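Long-range contacts in putative alpha-L-fucosidase (Bacteroides thetaiotaomicron, PDB 4H41), which probably removes alpha-linked L-fucose from host glycans, using a TIM-barrel hydrolase fold, although this activity is inferred rather than established: residues R284-K289 against Y323-H328; M82-P87 against K140-E145; H44-Q49 against S314-P319. One frame throughout, in Å; residues are numbered along the deposited sequence.

Interaction 1 (R284-K289 against Y323-H328); sequences RFLPIK and YLQAGH
L286 and Y323 each start with CG anti to the carbonyl carbon (chi1 -74° and -52°). From there the two side chains cross at about a right angle. In this TIM barrel the contact joins the loop after the seventh strand, 269-273, to the start of the last helix, 324-337, which follows the eighth strand, 307-310. Y323 directly precedes that helix. L286 CD2 lies over the centre of one face of the Y323 ring. It is 3.5 Å from the ring centroid and 12° off the normal, a CH-pi contact. P287 wedges in beside it. Its CD packs on Y323 CB at 3.6 Å, and its CG rests 3.6 Å from A326 N and 3.9 Å from A326 CB. Q325 is bent at chi2, with its CB 3.9 Å from P287 CG, and its NE2 comes 4.0 Å from L286 CD1. The contact is almost wholly apolar, and the touching residues are buried. Other copies of the protein cover it further: L286 packs on P47 of the second subunit, and Y323 on Q325 of the third. The polar link is indirect: one water donates to F285 O at 2.7 Å and also hydrogen-bonds Y323 OH at 2.8 Å.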
loop_
_atom_site.group_PDB
_atom_site.type_symbol
_atom_site.label_atom_id
_atom_site.label_comp_id
_atom_site.label_asym_id
_atom_site.label_seq_id
_atom_site.Cartn_x
_atom_site.Cartn_y
_atom_site.Cartn_z
ATOM N N ARG B 284 -0.786 3.726 -4.904
ATOM C CA ARG B 284 -1.744 3.643 -5.992
ATOM C C ARG B 284 -2.453 2.311 -5.915
ATOM O O ARG B 284 -1.901 1.333 -6.378
ATOM C CB ARG B 284 -1.015 3.845 -7.331
ATOM C CG ARG B 284 -0.409 5.266 -7.413
ATOM C CD ARG B 284 0.423 5.467 -8.651
ATOM N NE ARG B 284 -0.369 5.644 -9.857
ATOM C CZ ARG B 284 -1.000 6.766 -10.218
ATOM N NH1 ARG B 284 -0.983 7.845 -9.424
ATOM N NH2 ARG B 284 -1.667 6.816 -11.361
ATOM N N PHE B 285 -3.650 2.209 -5.288
ATOM C CA PHE B 285 -4.508 3.278 -4.777
ATOM C C PHE B 285 -5.263 2.806 -3.571
ATOM O O PHE B 285 -5.560 1.621 -3.469
ATOM C CB PHE B 285 -5.553 3.695 -5.845
ATOM C CG PHE B 285 -4.987 4.017 -7.206
ATOM C CD1 PHE B 285 -4.564 5.301 -7.513
ATOM C CD2 PHE B 285 -4.941 3.051 -8.199
ATOM C CE1 PHE B 285 -4.038 5.596 -8.780
ATOM C CE2 PHE B 285 -4.421 3.347 -9.458
ATOM C CZ PHE B 285 -4.005 4.628 -9.747
ATOM N N LEU B 286 -5.591 3.738 -2.670
ATOM C CA LEU B 286 -6.415 3.473 -1.495
ATOM C C LEU B 286 -7.649 4.358 -1.542
ATOM O O LEU B 286 -7.761 5.210 -2.437
ATOM C CB LEU B 286 -5.582 3.702 -0.217
ATOM C CG LEU B 286 -4.563 2.606 0.042
ATOM C CD1 LEU B 286 -3.669 3.014 1.197
ATOM C CD2 LEU B 286 -5.224 1.289 0.330
ATOM N N PRO B 287 -8.634 4.092 -0.651
ATOM C CA PRO B 287 -9.868 4.881 -0.702
ATOM C C PRO B 287 -9.659 6.395 -0.640
ATOM O O PRO B 287 -8.754 6.927 0.043
ATOM C CB PRO B 287 -10.645 4.371 0.507
ATOM C CG PRO B 287 -10.146 2.939 0.673
ATOM C CD PRO B 287 -8.726 3.031 0.381
ATOM N N ILE B 288 -10.533 7.107 -1.368
ATOM C CA ILE B 288 -10.499 8.563 -1.428
ATOM C C ILE B 288 -10.974 9.199 -0.129
ATOM O O ILE B 288 -11.790 8.652 0.609
ATOM C CB ILE B 288 -11.355 9.052 -2.645
ATOM C CG1 ILE B 288 -10.943 10.452 -3.100
ATOM C CG2 ILE B 288 -12.842 8.987 -2.356
ATOM C CD1 ILE B 288 -11.569 10.856 -4.443
ATOM N N LYS B 289 -10.487 10.414 0.117
ATOM C CA LYS B 289 -11.015 11.285 1.147
ATOM C C LYS B 289 -12.487 11.642 0.785
ATOM O O LYS B 289 -12.765 12.115 -0.321
ATOM C CB LYS B 289 -10.160 12.570 1.257
ATOM C CG LYS B 289 -10.753 13.606 2.193
ATOM C CD LYS B 289 -9.880 14.862 2.311
ATOM C CE LYS B 289 -8.605 14.665 3.043
ATOM N NZ LYS B 289 -7.959 15.992 3.308
ATOM N N TYR B 323 -9.282 -2.594 2.640
ATOM C CA TYR B 323 -8.908 -1.227 2.903
ATOM C C TYR B 323 -9.963 -0.688 3.847
ATOM O O TYR B 323 -11.042 -0.288 3.407
ATOM C CB TYR B 323 -8.844 -0.390 1.601
ATOM C CG TYR B 323 -8.006 -0.990 0.493
ATOM C CD1 TYR B 323 -6.871 -1.767 0.779
ATOM C CD2 TYR B 323 -8.288 -0.723 -0.840
ATOM C CE1 TYR B 323 -6.045 -2.232 -0.233
ATOM C CE2 TYR B 323 -7.494 -1.231 -1.866
ATOM C CZ TYR B 323 -6.374 -1.986 -1.559
ATOM O OH TYR B 323 -5.580 -2.512 -2.548
ATOM N N LEU B 324 -9.662 -0.663 5.143
ATOM C CA LEU B 324 -10.651 -0.305 6.173
ATOM C C LEU B 324 -11.083 1.154 6.075
ATOM O O LEU B 324 -12.148 1.497 6.582
ATOM C CB LEU B 324 -10.166 -0.635 7.576
ATOM C CG LEU B 324 -9.817 -2.130 7.819
ATOM C CD1 LEU B 324 -9.394 -2.338 9.263
ATOM C CD2 LEU B 324 -10.988 -3.021 7.494
ATOM N N GLN B 325 -10.337 1.977 5.331
ATOM C CA GLN B 325 -10.726 3.369 5.049
ATOM C C GLN B 325 -11.995 3.400 4.197
ATOM O O GLN B 325 -12.716 4.397 4.194
ATOM C CB GLN B 325 -9.594 4.153 4.325
ATOM C CG GLN B 325 -8.200 4.024 4.967
ATOM C CD GLN B 325 -7.374 2.865 4.435
ATOM O OE1 GLN B 325 -7.910 1.834 3.994
ATOM N NE2 GLN B 325 -6.067 2.999 4.442
ATOM N N ALA B 326 -12.259 2.312 3.466
ATOM C CA ALA B 326 -13.453 2.136 2.641
ATOM C C ALA B 326 -14.717 2.009 3.486
ATOM O O ALA B 326 -15.707 2.650 3.160
ATOM C CB ALA B 326 -13.320 0.911 1.753
ATOM N N GLY B 327 -14.679 1.224 4.538
ATOM C CA GLY B 327 -15.827 1.085 5.446
ATOM C C GLY B 327 -16.168 2.402 6.100
ATOM O O GLY B 327 -17.335 2.751 6.226
ATOM N N HIS B 328 -15.142 3.171 6.481
ATOM C CA HIS B 328 -15.356 4.488 7.036
ATOM C C HIS B 328 -15.912 5.431 5.962
ATOM O O HIS B 328 -16.819 6.212 6.249
ATOM C CB HIS B 328 -14.054 5.023 7.643
ATOM C CG HIS B 328 -13.614 4.242 8.846
ATOM N ND1 HIS B 328 -14.445 4.098 9.951
ATOM C CD2 HIS B 328 -12.456 3.579 9.085
ATOM C CE1 HIS B 328 -13.760 3.382 10.838
ATOM N NE2 HIS B 328 -12.581 2.975 10.324
HETATM O O HOH W 1 -5.547 -0.749 -4.725
#

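Interaction 2 (M82-P87 against K140-E145); sequences MTYPSP and KYVIDE
The N-terminus of the short helix 87-91 meets E145 here, through S86 and Y84. S86 is the N-cap of that helix: its OG takes the N-H of L89 and also donates to E145 OE2. The separation of S86 OG and E145 OE2 is 2.5 Å, very short, and the exact value should be read with caution. Y84 OH donates to the anti lone pair of E145 OE2, the one away from OE1, at 2.6 Å. Two hydroxyls thus grip one carboxylate oxygen. The carboxylate plane stands 84° from the Y84 ring, with OE2 at the ring edge. E145 reaches this place with CG between the backbone N and the carbonyl carbon (chi1 69°) and an extended chain beyond it. In the TIM barrel, helix 136-151, which carries E145, follows strand 115-119. Residues 82-87 belong to the long connection after strand 70-73, so the contact pins this connection to an outer helix of the barrel. The second oxygen, E145 OE1, accepts from Y88 N and lies 3.3 Å from P87 CD. The Y88 N-H and the helix N-terminus would probably favour a charged carboxylate. V142, one turn earlier on the helix, supplies an apolar neighbour: its CG1 touches Y84 OH at 3.5 Å.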
loop_
_atom_site.group_PDB
_atom_site.type_symbol
_atom_site.label_atom_id
_atom_site.label_comp_id
_atom_site.label_asym_id
_atom_site.label_seq_id
_atom_site.Cartn_x
_atom_site.Cartn_y
_atom_site.Cartn_z
HETATM N N MSE B 82 -9.571 -14.608 -17.931
HETATM C CA MSE B 82 -10.975 -14.486 -18.281
HETATM C C MSE B 82 -11.855 -14.688 -17.050
HETATM O O MSE B 82 -11.440 -15.260 -16.045
HETATM C CB MSE B 82 -11.365 -15.455 -19.397
HETATM C CG MSE B 82 -11.277 -16.907 -18.986
HETATM SE SE MSE B 82 -11.621 -18.156 -20.446
HETATM C CE MSE B 82 -9.932 -18.159 -21.245
ATOM N N THR B 83 -13.094 -14.222 -17.172
ATOM C CA THR B 83 -14.088 -14.253 -16.099
ATOM C C THR B 83 -15.110 -15.359 -16.250
ATOM O O THR B 83 -15.953 -15.519 -15.368
ATOM C CB THR B 83 -14.831 -12.909 -16.058
ATOM O OG1 THR B 83 -15.555 -12.713 -17.268
ATOM C CG2 THR B 83 -13.917 -11.749 -15.777
ATOM N N TYR B 84 -15.112 -16.063 -17.373
ATOM C CA TYR B 84 -16.074 -17.139 -17.628
ATOM C C TYR B 84 -15.409 -18.175 -18.567
ATOM O O TYR B 84 -14.416 -17.827 -19.214
ATOM C CB TYR B 84 -17.363 -16.558 -18.234
ATOM C CG TYR B 84 -17.214 -16.093 -19.665
ATOM C CD1 TYR B 84 -16.620 -14.872 -19.962
ATOM C CD2 TYR B 84 -17.655 -16.878 -20.724
ATOM C CE1 TYR B 84 -16.438 -14.459 -21.277
ATOM C CE2 TYR B 84 -17.511 -16.457 -22.045
ATOM C CZ TYR B 84 -16.960 -15.213 -22.312
ATOM O OH TYR B 84 -16.695 -14.832 -23.600
ATOM N N PRO B 85 -15.964 -19.396 -18.692
ATOM C CA PRO B 85 -15.305 -20.435 -19.506
ATOM C C PRO B 85 -15.603 -20.251 -20.985
ATOM O O PRO B 85 -16.426 -20.955 -21.556
ATOM C CB PRO B 85 -15.874 -21.742 -18.941
ATOM C CG PRO B 85 -17.217 -21.374 -18.448
ATOM C CD PRO B 85 -17.116 -19.949 -17.957
ATOM N N SER B 86 -14.942 -19.265 -21.588
ATOM C CA SER B 86 -15.124 -18.900 -22.993
ATOM C C SER B 86 -14.592 -19.956 -23.946
ATOM O O SER B 86 -13.379 -20.084 -24.054
ATOM C CB SER B 86 -14.390 -17.588 -23.280
ATOM O OG SER B 86 -14.236 -17.340 -24.669
ATOM N N PRO B 87 -15.436 -20.651 -24.746
ATOM C CA PRO B 87 -14.879 -21.605 -25.716
ATOM C C PRO B 87 -13.893 -20.929 -26.676
ATOM O O PRO B 87 -12.840 -21.476 -26.954
ATOM C CB PRO B 87 -16.125 -22.134 -26.461
ATOM C CG PRO B 87 -17.230 -21.915 -25.522
ATOM C CD PRO B 87 -16.909 -20.671 -24.764
ATOM N N LYS B 140 -15.890 -9.847 -31.514
ATOM C CA LYS B 140 -16.920 -10.419 -32.382
ATOM C C LYS B 140 -17.336 -11.803 -31.891
ATOM O O LYS B 140 -18.527 -12.125 -31.907
ATOM C CB LYS B 140 -16.467 -10.514 -33.844
ATOM C CG LYS B 140 -16.162 -9.183 -34.479
ATOM C CD LYS B 140 -16.150 -9.286 -35.977
ATOM C CE LYS B 140 -15.612 -8.008 -36.564
ATOM N NZ LYS B 140 -15.847 -7.890 -38.025
ATOM N N TYR B 141 -16.375 -12.607 -31.446
ATOM C CA TYR B 141 -16.642 -13.957 -30.949
ATOM C C TYR B 141 -17.176 -13.926 -29.538
ATOM O O TYR B 141 -18.088 -14.680 -29.229
ATOM C CB TYR B 141 -15.374 -14.808 -30.987
ATOM C CG TYR B 141 -14.887 -15.031 -32.390
ATOM C CD1 TYR B 141 -15.373 -16.085 -33.159
ATOM C CD2 TYR B 141 -13.989 -14.155 -32.980
ATOM C CE1 TYR B 141 -14.933 -16.291 -34.464
ATOM C CE2 TYR B 141 -13.556 -14.335 -34.287
ATOM C CZ TYR B 141 -14.035 -15.403 -35.032
ATOM O OH TYR B 141 -13.607 -15.577 -36.327
ATOM N N VAL B 142 -16.618 -13.055 -28.677
ATOM C CA VAL B 142 -17.046 -12.942 -27.281
ATOM C C VAL B 142 -18.497 -12.499 -27.202
ATOM O O VAL B 142 -19.279 -13.121 -26.477
ATOM C CB VAL B 142 -16.113 -12.012 -26.471
ATOM C CG1 VAL B 142 -16.721 -11.633 -25.110
ATOM C CG2 VAL B 142 -14.727 -12.654 -26.280
ATOM N N ILE B 143 -18.848 -11.402 -27.883
ATOM C CA ILE B 143 -20.229 -10.928 -27.893
ATOM C C ILE B 143 -21.180 -12.051 -28.340
ATOM O O ILE B 143 -22.182 -12.275 -27.679
ATOM C CB ILE B 143 -20.373 -9.662 -28.776
ATOM C CG1 ILE B 143 -19.587 -8.475 -28.144
ATOM C CG2 ILE B 143 -21.866 -9.268 -28.981
ATOM C CD1 ILE B 143 -19.252 -7.302 -29.165
ATOM N N ASP B 144 -20.866 -12.747 -29.425
ATOM C CA ASP B 144 -21.722 -13.820 -29.965
ATOM C C ASP B 144 -21.950 -14.948 -28.934
ATOM O O ASP B 144 -23.093 -15.287 -28.638
ATOM C CB ASP B 144 -21.114 -14.400 -31.229
ATOM C CG ASP B 144 -21.818 -15.674 -31.701
ATOM O OD1 ASP B 144 -23.033 -15.596 -32.024
ATOM O OD2 ASP B 144 -21.178 -16.772 -31.647
ATOM N N GLU B 145 -20.887 -15.434 -28.311
ATOM C CA GLU B 145 -21.023 -16.579 -27.387
ATOM C C GLU B 145 -21.664 -16.162 -26.070
ATOM O O GLU B 145 -22.476 -16.900 -25.523
ATOM C CB GLU B 145 -19.670 -17.312 -27.174
ATOM C CG GLU B 145 -18.633 -16.536 -26.414
ATOM C CD GLU B 145 -17.284 -17.202 -26.217
ATOM O OE1 GLU B 145 -16.933 -18.149 -26.953
ATOM O OE2 GLU B 145 -16.548 -16.716 -25.335
#

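Interaction 3 (H44-Q49 against S314-P319); sequences HDIPHQ and SHFMSP
H315 is clamped between I46 and Q49, and its two ring nitrogens are both bonded. NE2 of H315 donates to P47 O at 2.9 Å, with an angle of 154° at the hydrogen. The donor lies nearly along the C=O axis, while the oxygen is tilted somewhat from the imidazole plane. H315 ND1 is hydrogen-bonded to E312 OE1. With both nitrogens held, the rotation of the ring is fixed. Its faces are covered as well. I46 CG2, anti to the backbone N of its residue, sits 3.4 Å from the H315 ring centroid, displaced toward the rim, as a CH-pi contact. Over the opposite face, Q49 NE2 lies 3.6 Å above the plane, near the centre. This amide is turned 36° from the ring plane and does not bond to it. Instead Q49 NE2 donates to S314 O at 3.1 Å, approaching from above the carbonyl plane, 65° out of it. Q49 OE1 accepts from A322 N, so the amide is held at both its oxygen and its nitrogen. S314 OG is bonded to D59 OD2, H315 O to S321 OG. Beyond the polar groups, I46 CD1 and F316 CZ meet tip to tip at 4.1 Å. D45 OD2 bonds to an unidentified molecule, probably from the crystallisation liquor, that also lies near I46; such molecules often mark pockets. Residues 44-49 lie in the loop between strand 34-39 and helix 53-65. Residues 314-316 are in helix 313-316, just after strand 307-310; the chain leaves it at M317. The contact thus joins the loops of the first and last strands, which are neighbours where the TIM barrel closes, with helix 53-65 against S314 and helix 324-337 against M317.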
loop_
_atom_site.group_PDB
_atom_site.type_symbol
_atom_site.label_atom_id
_atom_site.label_comp_id
_atom_site.label_asym_id
_atom_site.label_seq_id
_atom_site.Cartn_x
_atom_site.Cartn_y
_atom_site.Cartn_z
ATOM N N HIS B 44 -6.980 -4.488 -14.051
ATOM C CA HIS B 44 -5.672 -4.155 -14.595
ATOM C C HIS B 44 -4.613 -3.973 -13.497
ATOM O O HIS B 44 -3.427 -4.229 -13.741
ATOM C CB HIS B 44 -5.729 -2.819 -15.337
ATOM C CG HIS B 44 -6.332 -2.866 -16.711
ATOM N ND1 HIS B 44 -6.796 -1.711 -17.310
ATOM C CD2 HIS B 44 -6.457 -3.885 -17.585
ATOM C CE1 HIS B 44 -7.226 -2.078 -18.511
ATOM N NE2 HIS B 44 -7.015 -3.368 -18.724
ATOM N N ASP B 45 -5.009 -3.400 -12.358
ATOM C CA ASP B 45 -4.047 -2.892 -11.395
ATOM C C ASP B 45 -4.528 -2.724 -9.965
ATOM O O ASP B 45 -3.861 -2.021 -9.186
ATOM C CB ASP B 45 -3.573 -1.509 -11.908
ATOM C CG ASP B 45 -4.680 -0.470 -12.018
ATOM O OD1 ASP B 45 -5.838 -0.812 -11.760
ATOM O OD2 ASP B 45 -4.370 0.701 -12.321
ATOM N N ILE B 46 -5.595 -3.401 -9.568
ATOM C CA ILE B 46 -6.058 -3.364 -8.166
ATOM C C ILE B 46 -5.876 -4.776 -7.588
ATOM O O ILE B 46 -6.506 -5.721 -8.091
ATOM C CB ILE B 46 -7.512 -2.919 -8.048
ATOM C CG1 ILE B 46 -7.788 -1.591 -8.821
ATOM C CG2 ILE B 46 -7.911 -2.820 -6.576
ATOM C CD1 ILE B 46 -6.912 -0.390 -8.374
ATOM N N PRO B 47 -5.105 -4.925 -6.493
ATOM C CA PRO B 47 -4.858 -6.264 -5.945
ATOM C C PRO B 47 -6.144 -6.978 -5.575
ATOM O O PRO B 47 -7.123 -6.367 -5.127
ATOM C CB PRO B 47 -3.971 -6.004 -4.738
ATOM C CG PRO B 47 -3.223 -4.766 -5.114
ATOM C CD PRO B 47 -4.247 -3.921 -5.809
ATOM N N HIS B 48 -6.160 -8.254 -5.864
ATOM C CA HIS B 48 -7.352 -9.098 -5.697
ATOM C C HIS B 48 -7.683 -9.319 -4.243
ATOM O O HIS B 48 -6.763 -9.548 -3.424
ATOM C CB HIS B 48 -7.094 -10.443 -6.392
ATOM C CG HIS B 48 -8.319 -11.263 -6.686
ATOM N ND1 HIS B 48 -9.307 -10.816 -7.529
ATOM C CD2 HIS B 48 -8.632 -12.518 -6.286
ATOM C CE1 HIS B 48 -10.201 -11.803 -7.616
ATOM N NE2 HIS B 48 -9.854 -12.840 -6.870
ATOM N N GLN B 49 -8.985 -9.304 -3.893
ATOM C CA GLN B 49 -9.378 -9.527 -2.478
ATOM C C GLN B 49 -9.633 -10.999 -2.158
ATOM O O GLN B 49 -9.837 -11.307 -1.011
ATOM C CB GLN B 49 -10.587 -8.692 -2.073
ATOM C CG GLN B 49 -10.305 -7.194 -2.251
ATOM C CD GLN B 49 -11.230 -6.366 -1.424
ATOM O OE1 GLN B 49 -11.050 -6.262 -0.229
ATOM N NE2 GLN B 49 -12.233 -5.772 -2.031
ATOM N N SER B 314 -16.475 -2.323 -4.229
ATOM C CA SER B 314 -15.936 -3.435 -3.413
ATOM C C SER B 314 -14.599 -3.130 -2.720
ATOM O O SER B 314 -14.387 -3.607 -1.614
ATOM C CB SER B 314 -15.835 -4.710 -4.215
ATOM O OG SER B 314 -17.147 -5.037 -4.664
ATOM N N HIS B 315 -13.676 -2.461 -3.396
ATOM C CA HIS B 315 -12.400 -2.114 -2.783
ATOM C C HIS B 315 -12.441 -0.810 -2.035
ATOM O O HIS B 315 -11.734 -0.651 -1.013
ATOM C CB HIS B 315 -11.305 -1.995 -3.851
ATOM C CG HIS B 315 -10.812 -3.306 -4.384
ATOM N ND1 HIS B 315 -11.490 -3.987 -5.364
ATOM C CD2 HIS B 315 -9.699 -4.007 -4.066
ATOM C CE1 HIS B 315 -10.777 -5.078 -5.614
ATOM N NE2 HIS B 315 -9.671 -5.097 -4.886
ATOM N N PHE B 316 -13.135 0.188 -2.595
ATOM C CA PHE B 316 -12.985 1.545 -2.100
ATOM C C PHE B 316 -14.133 2.117 -1.284
ATOM O O PHE B 316 -13.903 3.128 -0.634
ATOM C CB PHE B 316 -12.614 2.471 -3.252
ATOM C CG PHE B 316 -11.352 1.974 -3.930
ATOM C CD1 PHE B 316 -10.135 2.001 -3.271
ATOM C CD2 PHE B 316 -11.390 1.441 -5.212
ATOM C CE1 PHE B 316 -8.969 1.528 -3.877
ATOM C CE2 PHE B 316 -10.210 0.985 -5.829
ATOM C CZ PHE B 316 -9.024 0.994 -5.138
HETATM N N MSE B 317 -15.311 1.488 -1.246
HETATM C CA MSE B 317 -16.418 1.954 -0.417
HETATM C C MSE B 317 -17.055 0.875 0.405
HETATM O O MSE B 317 -17.977 1.170 1.145
HETATM C CB MSE B 317 -17.505 2.616 -1.284
HETATM C CG MSE B 317 -17.006 3.699 -2.133
HETATM SE SE MSE B 317 -18.500 4.551 -3.143
HETATM C CE MSE B 317 -19.552 5.176 -1.609
ATOM N N SER B 318 -16.607 -0.351 0.324
ATOM C CA SER B 318 -17.324 -1.403 1.027
ATOM C C SER B 318 -16.912 -1.589 2.461
ATOM O O SER B 318 -15.731 -1.704 2.739
ATOM C CB SER B 318 -17.109 -2.733 0.320
ATOM O OG SER B 318 -17.688 -3.800 1.066
ATOM N N PRO B 319 -17.869 -1.850 3.370
ATOM C CA PRO B 319 -17.496 -2.277 4.735
ATOM C C PRO B 319 -16.697 -3.587 4.790
ATOM O O PRO B 319 -16.008 -3.857 5.776
ATOM C CB PRO B 319 -18.884 -2.494 5.414
ATOM C CG PRO B 319 -19.802 -1.622 4.676
ATOM C CD PRO B 319 -19.329 -1.698 3.228
#

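How the interactions relate
Interactions 1 and 3 share one region. Their centres are 9 Å apart and they touch, with A326 CB against F316 O and F285 O against F316 CE1. Both are buried and reach the third subunit; only interaction 3 spans the first and last strands. Helices 313-316 and 324-337, one from each, follow each other in the chain. Interaction 1 is mainly apolar with one water bridge, whereas interaction 3 adds direct hydrogen bonds around a histidine. Interaction 2 stands apart, its centre 33 Å and 24 Å from theirs, respectively. It lies farther from the chain's centre and, though mostly buried, includes the exposed P87, and relies on a carboxylate gripped by hydroxyls.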